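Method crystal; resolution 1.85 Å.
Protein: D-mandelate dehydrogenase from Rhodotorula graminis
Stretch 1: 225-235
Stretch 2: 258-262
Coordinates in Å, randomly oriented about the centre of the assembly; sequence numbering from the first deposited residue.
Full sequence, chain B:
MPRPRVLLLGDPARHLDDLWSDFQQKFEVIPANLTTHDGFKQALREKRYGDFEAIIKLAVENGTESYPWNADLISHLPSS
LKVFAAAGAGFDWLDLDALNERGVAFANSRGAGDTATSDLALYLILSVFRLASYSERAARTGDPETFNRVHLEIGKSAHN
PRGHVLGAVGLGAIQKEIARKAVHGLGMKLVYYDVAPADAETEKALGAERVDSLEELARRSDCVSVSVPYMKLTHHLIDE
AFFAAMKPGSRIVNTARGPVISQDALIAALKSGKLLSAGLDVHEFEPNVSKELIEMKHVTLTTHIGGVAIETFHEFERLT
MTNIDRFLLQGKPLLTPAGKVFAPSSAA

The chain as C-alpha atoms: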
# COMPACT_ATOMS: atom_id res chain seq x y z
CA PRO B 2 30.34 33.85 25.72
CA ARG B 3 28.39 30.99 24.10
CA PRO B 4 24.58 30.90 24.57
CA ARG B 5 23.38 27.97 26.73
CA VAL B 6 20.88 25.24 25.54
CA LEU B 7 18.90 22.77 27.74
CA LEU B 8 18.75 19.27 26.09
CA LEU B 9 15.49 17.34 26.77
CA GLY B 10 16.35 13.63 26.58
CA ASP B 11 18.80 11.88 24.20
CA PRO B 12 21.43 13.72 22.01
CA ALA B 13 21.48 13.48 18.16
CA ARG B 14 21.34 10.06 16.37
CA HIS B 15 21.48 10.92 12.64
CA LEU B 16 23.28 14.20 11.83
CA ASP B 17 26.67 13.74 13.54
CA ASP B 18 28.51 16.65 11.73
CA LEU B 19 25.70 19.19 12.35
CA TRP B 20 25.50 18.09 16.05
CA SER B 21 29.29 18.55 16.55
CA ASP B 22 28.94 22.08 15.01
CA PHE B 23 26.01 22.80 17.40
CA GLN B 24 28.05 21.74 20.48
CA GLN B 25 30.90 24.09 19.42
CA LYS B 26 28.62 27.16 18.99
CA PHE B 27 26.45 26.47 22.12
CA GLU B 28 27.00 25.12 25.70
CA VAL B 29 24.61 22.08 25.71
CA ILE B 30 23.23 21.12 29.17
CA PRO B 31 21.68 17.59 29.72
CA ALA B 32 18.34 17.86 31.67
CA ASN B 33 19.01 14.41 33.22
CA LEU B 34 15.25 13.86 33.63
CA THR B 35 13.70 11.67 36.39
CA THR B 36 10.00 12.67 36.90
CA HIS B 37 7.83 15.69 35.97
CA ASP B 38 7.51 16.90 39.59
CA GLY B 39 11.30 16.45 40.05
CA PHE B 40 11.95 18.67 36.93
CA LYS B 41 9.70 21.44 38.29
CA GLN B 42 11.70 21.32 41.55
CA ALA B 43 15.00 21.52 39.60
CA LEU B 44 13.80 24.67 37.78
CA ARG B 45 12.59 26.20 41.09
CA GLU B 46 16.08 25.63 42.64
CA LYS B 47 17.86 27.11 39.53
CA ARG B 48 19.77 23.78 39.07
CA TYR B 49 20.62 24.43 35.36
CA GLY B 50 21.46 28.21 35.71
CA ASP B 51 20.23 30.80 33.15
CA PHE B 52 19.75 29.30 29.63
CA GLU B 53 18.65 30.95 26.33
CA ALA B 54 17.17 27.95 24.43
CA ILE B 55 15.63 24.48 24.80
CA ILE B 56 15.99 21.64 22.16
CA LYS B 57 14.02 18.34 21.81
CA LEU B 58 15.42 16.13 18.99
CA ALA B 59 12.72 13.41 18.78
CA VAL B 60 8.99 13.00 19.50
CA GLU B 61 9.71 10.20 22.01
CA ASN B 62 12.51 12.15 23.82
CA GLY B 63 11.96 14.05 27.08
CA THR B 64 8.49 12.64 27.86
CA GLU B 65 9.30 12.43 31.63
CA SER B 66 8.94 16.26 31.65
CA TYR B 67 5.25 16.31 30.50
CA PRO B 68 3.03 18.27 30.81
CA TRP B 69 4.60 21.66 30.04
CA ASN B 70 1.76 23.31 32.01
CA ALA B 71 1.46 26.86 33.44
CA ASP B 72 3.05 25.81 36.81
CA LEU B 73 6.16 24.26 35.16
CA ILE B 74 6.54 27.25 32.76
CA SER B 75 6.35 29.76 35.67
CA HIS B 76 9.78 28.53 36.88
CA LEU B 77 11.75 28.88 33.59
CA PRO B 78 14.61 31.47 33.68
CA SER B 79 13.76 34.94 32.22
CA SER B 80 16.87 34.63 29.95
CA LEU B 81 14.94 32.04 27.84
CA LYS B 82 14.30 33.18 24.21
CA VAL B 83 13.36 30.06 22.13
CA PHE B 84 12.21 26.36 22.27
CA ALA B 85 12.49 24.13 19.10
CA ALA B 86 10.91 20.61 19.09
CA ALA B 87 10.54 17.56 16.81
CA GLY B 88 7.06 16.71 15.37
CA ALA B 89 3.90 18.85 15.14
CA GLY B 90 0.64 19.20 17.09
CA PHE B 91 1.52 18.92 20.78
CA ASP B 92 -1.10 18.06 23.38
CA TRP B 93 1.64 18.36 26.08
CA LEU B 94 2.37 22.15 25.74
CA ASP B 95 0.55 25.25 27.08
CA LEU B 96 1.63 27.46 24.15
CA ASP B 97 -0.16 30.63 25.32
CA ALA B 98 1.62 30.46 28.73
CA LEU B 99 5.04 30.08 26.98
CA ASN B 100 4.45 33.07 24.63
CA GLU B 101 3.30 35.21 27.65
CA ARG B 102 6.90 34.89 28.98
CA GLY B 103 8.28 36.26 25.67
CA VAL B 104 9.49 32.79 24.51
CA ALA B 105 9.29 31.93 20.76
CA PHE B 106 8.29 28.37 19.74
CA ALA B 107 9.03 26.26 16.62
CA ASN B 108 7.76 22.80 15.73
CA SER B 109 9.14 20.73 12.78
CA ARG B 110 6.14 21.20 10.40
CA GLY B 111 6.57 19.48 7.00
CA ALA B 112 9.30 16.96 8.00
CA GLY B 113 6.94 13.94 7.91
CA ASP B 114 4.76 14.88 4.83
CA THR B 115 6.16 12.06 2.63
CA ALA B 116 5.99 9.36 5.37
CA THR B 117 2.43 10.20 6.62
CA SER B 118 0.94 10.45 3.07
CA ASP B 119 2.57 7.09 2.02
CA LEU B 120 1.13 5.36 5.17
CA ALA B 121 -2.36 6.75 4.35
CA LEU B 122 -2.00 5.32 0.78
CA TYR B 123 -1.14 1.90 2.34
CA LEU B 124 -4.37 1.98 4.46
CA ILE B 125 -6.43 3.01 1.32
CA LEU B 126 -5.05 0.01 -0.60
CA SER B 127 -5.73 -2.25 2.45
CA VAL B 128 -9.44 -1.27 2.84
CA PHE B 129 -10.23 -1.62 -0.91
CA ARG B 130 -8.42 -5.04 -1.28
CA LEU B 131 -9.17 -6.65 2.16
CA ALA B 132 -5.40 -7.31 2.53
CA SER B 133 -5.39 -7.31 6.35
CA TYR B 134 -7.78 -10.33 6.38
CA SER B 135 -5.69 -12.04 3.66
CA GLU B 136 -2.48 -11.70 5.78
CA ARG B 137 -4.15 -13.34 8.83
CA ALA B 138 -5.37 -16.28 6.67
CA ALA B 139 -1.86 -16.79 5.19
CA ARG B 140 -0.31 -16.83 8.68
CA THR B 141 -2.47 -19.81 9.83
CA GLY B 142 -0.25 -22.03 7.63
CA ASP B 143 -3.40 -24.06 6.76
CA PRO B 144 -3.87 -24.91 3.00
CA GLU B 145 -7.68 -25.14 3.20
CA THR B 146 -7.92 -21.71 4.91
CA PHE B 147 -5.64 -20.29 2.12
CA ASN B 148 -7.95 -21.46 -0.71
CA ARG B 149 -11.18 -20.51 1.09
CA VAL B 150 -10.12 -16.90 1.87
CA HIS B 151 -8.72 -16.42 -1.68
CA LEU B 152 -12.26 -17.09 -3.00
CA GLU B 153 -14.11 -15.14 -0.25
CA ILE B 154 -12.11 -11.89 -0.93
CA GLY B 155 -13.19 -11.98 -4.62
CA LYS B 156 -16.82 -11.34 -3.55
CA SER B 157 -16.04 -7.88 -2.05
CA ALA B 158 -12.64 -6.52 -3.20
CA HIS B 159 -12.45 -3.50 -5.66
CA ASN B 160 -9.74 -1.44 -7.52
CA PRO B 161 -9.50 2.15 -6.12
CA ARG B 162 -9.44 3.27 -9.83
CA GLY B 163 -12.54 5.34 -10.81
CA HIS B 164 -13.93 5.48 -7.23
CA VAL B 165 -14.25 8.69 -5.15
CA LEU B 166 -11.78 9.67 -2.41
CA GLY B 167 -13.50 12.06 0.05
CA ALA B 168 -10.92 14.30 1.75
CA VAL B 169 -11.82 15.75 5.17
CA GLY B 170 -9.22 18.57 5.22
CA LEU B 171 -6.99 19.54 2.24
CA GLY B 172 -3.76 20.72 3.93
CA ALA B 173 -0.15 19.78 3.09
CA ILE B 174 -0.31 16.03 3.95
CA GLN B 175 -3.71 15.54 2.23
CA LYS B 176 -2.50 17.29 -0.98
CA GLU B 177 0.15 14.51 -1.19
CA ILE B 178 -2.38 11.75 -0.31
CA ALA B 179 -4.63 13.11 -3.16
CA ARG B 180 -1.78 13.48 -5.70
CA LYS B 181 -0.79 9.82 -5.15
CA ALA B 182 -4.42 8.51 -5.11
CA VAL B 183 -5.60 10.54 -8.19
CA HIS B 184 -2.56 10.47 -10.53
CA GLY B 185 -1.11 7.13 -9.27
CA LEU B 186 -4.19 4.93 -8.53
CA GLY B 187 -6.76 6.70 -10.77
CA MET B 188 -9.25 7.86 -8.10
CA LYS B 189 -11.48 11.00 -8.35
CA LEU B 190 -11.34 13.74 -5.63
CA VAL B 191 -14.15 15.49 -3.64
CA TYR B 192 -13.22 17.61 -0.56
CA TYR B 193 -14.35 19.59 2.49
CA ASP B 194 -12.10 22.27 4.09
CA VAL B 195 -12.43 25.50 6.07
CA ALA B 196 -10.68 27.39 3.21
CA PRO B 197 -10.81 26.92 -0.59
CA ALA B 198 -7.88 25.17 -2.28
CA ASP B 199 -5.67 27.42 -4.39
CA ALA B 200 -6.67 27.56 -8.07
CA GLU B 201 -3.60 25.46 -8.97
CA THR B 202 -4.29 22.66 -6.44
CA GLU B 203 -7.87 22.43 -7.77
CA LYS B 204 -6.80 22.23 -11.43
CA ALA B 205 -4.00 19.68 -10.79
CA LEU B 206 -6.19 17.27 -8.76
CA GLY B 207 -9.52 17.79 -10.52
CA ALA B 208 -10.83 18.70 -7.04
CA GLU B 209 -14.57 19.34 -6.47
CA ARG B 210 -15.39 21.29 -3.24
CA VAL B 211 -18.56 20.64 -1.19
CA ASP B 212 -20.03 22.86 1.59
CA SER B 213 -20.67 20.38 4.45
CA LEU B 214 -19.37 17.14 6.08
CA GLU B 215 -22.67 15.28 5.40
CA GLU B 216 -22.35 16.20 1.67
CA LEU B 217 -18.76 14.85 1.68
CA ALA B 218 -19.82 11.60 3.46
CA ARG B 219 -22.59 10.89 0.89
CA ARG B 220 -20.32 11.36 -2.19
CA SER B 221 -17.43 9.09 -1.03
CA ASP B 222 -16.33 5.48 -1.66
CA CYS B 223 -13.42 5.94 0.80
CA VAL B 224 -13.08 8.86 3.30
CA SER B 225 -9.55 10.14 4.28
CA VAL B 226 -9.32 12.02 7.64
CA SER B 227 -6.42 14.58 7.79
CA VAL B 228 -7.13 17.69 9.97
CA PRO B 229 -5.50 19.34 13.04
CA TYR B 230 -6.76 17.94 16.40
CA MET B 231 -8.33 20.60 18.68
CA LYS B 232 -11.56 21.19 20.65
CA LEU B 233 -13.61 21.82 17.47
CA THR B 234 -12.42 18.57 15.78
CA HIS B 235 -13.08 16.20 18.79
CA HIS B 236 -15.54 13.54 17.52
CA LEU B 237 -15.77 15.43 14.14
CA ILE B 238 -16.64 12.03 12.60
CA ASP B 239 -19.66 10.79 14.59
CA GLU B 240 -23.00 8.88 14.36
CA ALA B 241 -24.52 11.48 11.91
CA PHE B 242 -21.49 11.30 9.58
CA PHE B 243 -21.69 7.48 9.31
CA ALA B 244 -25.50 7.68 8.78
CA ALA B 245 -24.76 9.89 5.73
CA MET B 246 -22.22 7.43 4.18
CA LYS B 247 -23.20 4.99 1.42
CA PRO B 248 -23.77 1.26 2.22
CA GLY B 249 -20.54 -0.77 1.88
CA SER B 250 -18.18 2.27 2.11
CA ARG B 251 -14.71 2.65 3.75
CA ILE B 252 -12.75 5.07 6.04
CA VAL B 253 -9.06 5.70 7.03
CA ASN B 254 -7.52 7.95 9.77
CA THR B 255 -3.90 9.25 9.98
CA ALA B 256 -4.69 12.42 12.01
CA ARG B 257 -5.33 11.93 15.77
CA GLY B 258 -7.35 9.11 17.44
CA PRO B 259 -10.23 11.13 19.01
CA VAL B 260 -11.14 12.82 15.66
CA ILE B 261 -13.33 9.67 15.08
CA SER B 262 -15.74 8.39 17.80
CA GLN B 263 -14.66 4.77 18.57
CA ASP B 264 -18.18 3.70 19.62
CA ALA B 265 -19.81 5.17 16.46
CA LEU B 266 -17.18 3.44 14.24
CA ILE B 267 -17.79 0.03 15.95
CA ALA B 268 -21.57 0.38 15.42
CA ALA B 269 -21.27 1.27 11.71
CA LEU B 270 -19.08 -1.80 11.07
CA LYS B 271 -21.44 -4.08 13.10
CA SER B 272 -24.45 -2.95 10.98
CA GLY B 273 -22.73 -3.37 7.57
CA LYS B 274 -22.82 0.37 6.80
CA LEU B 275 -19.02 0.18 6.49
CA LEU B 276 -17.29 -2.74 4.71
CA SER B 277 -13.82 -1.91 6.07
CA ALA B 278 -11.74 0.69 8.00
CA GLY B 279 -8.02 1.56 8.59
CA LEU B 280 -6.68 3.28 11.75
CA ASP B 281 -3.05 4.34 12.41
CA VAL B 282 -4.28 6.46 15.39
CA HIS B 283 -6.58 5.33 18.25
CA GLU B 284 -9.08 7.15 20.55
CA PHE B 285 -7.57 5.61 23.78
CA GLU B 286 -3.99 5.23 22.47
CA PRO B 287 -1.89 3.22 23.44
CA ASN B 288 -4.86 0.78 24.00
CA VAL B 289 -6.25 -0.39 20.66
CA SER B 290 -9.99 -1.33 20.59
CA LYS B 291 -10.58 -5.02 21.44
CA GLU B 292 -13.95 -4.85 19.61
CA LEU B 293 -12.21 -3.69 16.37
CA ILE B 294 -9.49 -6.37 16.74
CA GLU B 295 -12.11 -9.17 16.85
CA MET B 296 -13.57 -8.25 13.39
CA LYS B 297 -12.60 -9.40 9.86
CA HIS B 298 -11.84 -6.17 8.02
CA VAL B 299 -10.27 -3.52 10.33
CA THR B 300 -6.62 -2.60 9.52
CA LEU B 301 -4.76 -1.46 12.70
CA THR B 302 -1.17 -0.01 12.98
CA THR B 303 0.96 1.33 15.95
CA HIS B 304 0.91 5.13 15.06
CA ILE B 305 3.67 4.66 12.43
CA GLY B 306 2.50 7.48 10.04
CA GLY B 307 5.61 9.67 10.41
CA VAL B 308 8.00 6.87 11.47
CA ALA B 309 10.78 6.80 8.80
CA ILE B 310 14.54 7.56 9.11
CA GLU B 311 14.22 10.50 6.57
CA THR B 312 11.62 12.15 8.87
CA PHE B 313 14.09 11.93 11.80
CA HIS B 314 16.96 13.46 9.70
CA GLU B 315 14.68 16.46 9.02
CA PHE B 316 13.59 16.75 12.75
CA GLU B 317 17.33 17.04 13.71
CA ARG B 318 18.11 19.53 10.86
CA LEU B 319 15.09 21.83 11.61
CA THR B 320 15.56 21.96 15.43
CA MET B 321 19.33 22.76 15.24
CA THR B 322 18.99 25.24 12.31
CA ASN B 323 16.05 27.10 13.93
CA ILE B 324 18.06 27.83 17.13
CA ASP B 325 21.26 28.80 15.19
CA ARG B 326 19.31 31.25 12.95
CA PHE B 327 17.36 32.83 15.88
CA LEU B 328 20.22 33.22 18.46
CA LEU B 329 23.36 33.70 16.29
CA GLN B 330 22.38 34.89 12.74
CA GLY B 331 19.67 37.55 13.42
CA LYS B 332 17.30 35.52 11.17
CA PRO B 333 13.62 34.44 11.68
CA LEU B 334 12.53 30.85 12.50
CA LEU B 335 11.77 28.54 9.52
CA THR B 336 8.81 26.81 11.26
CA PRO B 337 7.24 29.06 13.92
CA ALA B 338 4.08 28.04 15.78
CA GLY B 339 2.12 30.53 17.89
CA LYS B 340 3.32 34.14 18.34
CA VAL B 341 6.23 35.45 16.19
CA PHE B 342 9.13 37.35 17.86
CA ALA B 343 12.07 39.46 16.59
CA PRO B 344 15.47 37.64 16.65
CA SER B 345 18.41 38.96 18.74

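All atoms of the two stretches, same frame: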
# COMPACT_ATOMS: atom_id res chain seq x y z
N SER B 225 -10.89 9.97 3.67
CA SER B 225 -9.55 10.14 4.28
C SER B 225 -9.56 11.30 5.27
O SER B 225 -9.77 12.46 4.87
CB SER B 225 -8.45 10.37 3.22
OG SER B 225 -7.18 10.67 3.81
N VAL B 226 -9.35 10.98 6.56
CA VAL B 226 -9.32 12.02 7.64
C VAL B 226 -7.90 12.58 7.84
O VAL B 226 -6.99 11.85 8.25
CB VAL B 226 -9.90 11.45 9.00
CG1 VAL B 226 -9.94 12.55 10.11
CG2 VAL B 226 -11.33 10.83 8.80
N SER B 227 -7.72 13.89 7.59
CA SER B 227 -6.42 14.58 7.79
C SER B 227 -6.65 16.07 8.14
O SER B 227 -6.63 16.94 7.26
CB SER B 227 -5.52 14.45 6.55
OG SER B 227 -4.20 14.96 6.79
N VAL B 228 -6.87 16.34 9.44
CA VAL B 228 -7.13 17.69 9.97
C VAL B 228 -6.38 17.85 11.30
O VAL B 228 -6.07 16.84 11.97
CB VAL B 228 -8.66 17.96 10.25
CG1 VAL B 228 -9.46 18.11 8.96
CG2 VAL B 228 -9.27 16.88 11.15
N PRO B 229 -6.10 19.10 11.71
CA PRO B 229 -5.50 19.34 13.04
C PRO B 229 -6.46 18.95 14.17
O PRO B 229 -7.67 19.22 14.05
CB PRO B 229 -5.28 20.87 13.06
CG PRO B 229 -5.39 21.32 11.64
CD PRO B 229 -6.32 20.36 10.96
N TYR B 230 -5.94 18.33 15.24
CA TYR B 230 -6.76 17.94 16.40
C TYR B 230 -6.83 19.10 17.43
O TYR B 230 -5.79 19.62 17.88
CB TYR B 230 -6.24 16.65 17.07
CG TYR B 230 -7.04 16.21 18.29
CD1 TYR B 230 -8.41 16.10 18.24
CD2 TYR B 230 -6.40 15.89 19.49
CE1 TYR B 230 -9.17 15.72 19.38
CE2 TYR B 230 -7.15 15.50 20.63
CZ TYR B 230 -8.53 15.41 20.57
OH TYR B 230 -9.25 15.02 21.70
N MET B 231 -8.05 19.50 17.77
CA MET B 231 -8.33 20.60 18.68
C MET B 231 -9.77 20.46 19.17
O MET B 231 -10.48 19.54 18.75
CB MET B 231 -8.10 21.96 17.98
CG MET B 231 -8.82 22.10 16.64
SD MET B 231 -9.35 23.78 16.27
CE MET B 231 -10.47 24.12 17.64
N LYS B 232 -10.23 21.36 20.06
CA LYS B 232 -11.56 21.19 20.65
C LYS B 232 -12.65 20.99 19.58
O LYS B 232 -13.51 20.10 19.71
CB LYS B 232 -11.92 22.38 21.57
CG LYS B 232 -13.17 22.12 22.40
N LEU B 233 -12.57 21.79 18.51
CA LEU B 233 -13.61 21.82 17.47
C LEU B 233 -13.56 20.62 16.51
O LEU B 233 -14.50 20.40 15.74
CB LEU B 233 -13.61 23.16 16.72
CG LEU B 233 -14.09 24.42 17.48
CD1 LEU B 233 -13.85 25.69 16.64
CD2 LEU B 233 -15.56 24.31 17.91
N THR B 234 -12.48 19.83 16.56
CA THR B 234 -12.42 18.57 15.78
C THR B 234 -12.52 17.27 16.64
O THR B 234 -12.36 16.16 16.10
CB THR B 234 -11.20 18.54 14.79
OG1 THR B 234 -9.97 18.63 15.52
CG2 THR B 234 -11.27 19.72 13.79
N HIS B 235 -12.78 17.39 17.95
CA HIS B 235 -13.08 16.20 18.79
C HIS B 235 -14.41 15.54 18.38
O HIS B 235 -15.44 16.19 18.37
CB HIS B 235 -13.09 16.56 20.29
CG HIS B 235 -13.28 15.38 21.20
ND1 HIS B 235 -14.53 14.99 21.66
CD2 HIS B 235 -12.39 14.51 21.74
CE1 HIS B 235 -14.39 13.92 22.43
NE2 HIS B 235 -13.11 13.61 22.50
N GLY B 258 -6.33 10.12 17.08
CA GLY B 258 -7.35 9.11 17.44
C GLY B 258 -8.76 9.65 17.75
O GLY B 258 -9.74 9.17 17.17
N PRO B 259 -8.88 10.64 18.67
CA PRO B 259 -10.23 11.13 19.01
C PRO B 259 -10.99 11.93 17.93
O PRO B 259 -12.11 12.34 18.19
CB PRO B 259 -9.98 12.03 20.24
CG PRO B 259 -8.64 11.52 20.81
CD PRO B 259 -7.86 11.28 19.52
N VAL B 260 -10.39 12.15 16.76
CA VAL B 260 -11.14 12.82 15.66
C VAL B 260 -12.36 11.96 15.21
O VAL B 260 -13.42 12.50 14.82
CB VAL B 260 -10.23 13.27 14.48
CG1 VAL B 260 -11.06 13.90 13.33
CG2 VAL B 260 -9.17 14.27 14.98
N ILE B 261 -12.22 10.63 15.33
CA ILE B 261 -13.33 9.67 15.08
C ILE B 261 -13.83 9.03 16.39
O ILE B 261 -13.02 8.50 17.16
CB ILE B 261 -12.92 8.52 14.12
CG1 ILE B 261 -12.36 9.09 12.78
CG2 ILE B 261 -14.12 7.58 13.85
CD1 ILE B 261 -11.95 7.99 11.72
N SER B 262 -15.14 9.04 16.61
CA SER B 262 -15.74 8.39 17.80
C SER B 262 -15.62 6.85 17.69
O SER B 262 -16.19 6.23 16.77
CB SER B 262 -17.21 8.81 17.95
OG SER B 262 -17.89 7.88 18.80

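Stretch 1 enters as the end of a strand, Ser225 and Val226, passes through an extended loop and closes in a short 3-10 segment at Lys232 to Thr234. Stretch 2 is compact: Gly258 to Val260 form a 3-10 segment, and Ile261 (phi/psi -109/130) returns the chain to an extended path. The CA atoms of His235 and Val260 lie 5.0 Å apart, the closest CA pair across the contact, so the backbones approach most nearly where stretch 1 ends.

The turn in stretch 1 is well defined by its own hydrogen bonds. Thr234 N donates to Met231 O at 3.0 Å, and His235 N reaches Lys232 O at 3.3 Å in a weak bond. In stretch 2 the corresponding backbone bond, Ile261 N to Gly258 O at 3.4 Å, is weak.

No hydrogen bond links the two stretches. The one CA-H...O contact across the stretches places Val260 CA 3.6 Å from Thr234 O; the angle of 161° at the hydrogen means that the CA-H bond points almost directly at the carbonyl oxygen. This contact falls next to the close CA pair and engages backbone atoms of both segments.

The side chain of Thr234 adds to the framework of the turn in stretch 1: Thr234 OG1 donates to Pro229 O at 2.8 Å and accepts from Met231 N at 3.1 Å, with an angle of 144° at the hydrogen. With chi1 at 61° (p), the hydroxyl thus ties the turn back to the loop that precedes it.

The remaining evidence is for apolar packing. Val260 has the largest covered area, 103 Å² of the 364 Å² buried on both sides together, and its t rotamer (chi1 177°) places its two methyls against different neighbours. Val260 CG1 lies 3.7 Å from Val226 CG1 and 4.1 Å from Val228 CG2, while Val260 CG2 lies 3.8 Å from Tyr230 CD1. Val226, whose CA-to-CB bond points toward stretch 2, also uses its second methyl: Val226 CG2 is 4.1 Å from Ile261 CD1. The CA-to-CB bond of Ile261 points away, yet its m,t conformation brings the end of the side chain back within reach.

Pro259, with 75 Å² covered, meets two aromatic side chains. Its CD sits over one face of the Tyr230 ring, and Pro259 CB approaches the far end of that residue, 3.7 Å from Tyr230 CZ and 3.4 Å from Tyr230 OH. The latter is a contact between a hydroxyl oxygen and a carbon, and so contributes packing. Val260 CG2 meets the same ring obliquely. His235 begins with its CA-to-CB bond pointing away, but at chi1 -175° (t) its imidazole comes nearer, with His235 CD2 3.8 Å from Pro259 CB. Over one face of this imidazole lies the carbonyl oxygen of Pro259. The proline is therefore in contact with both rings, while Val260 packs against both Val226 and Val228.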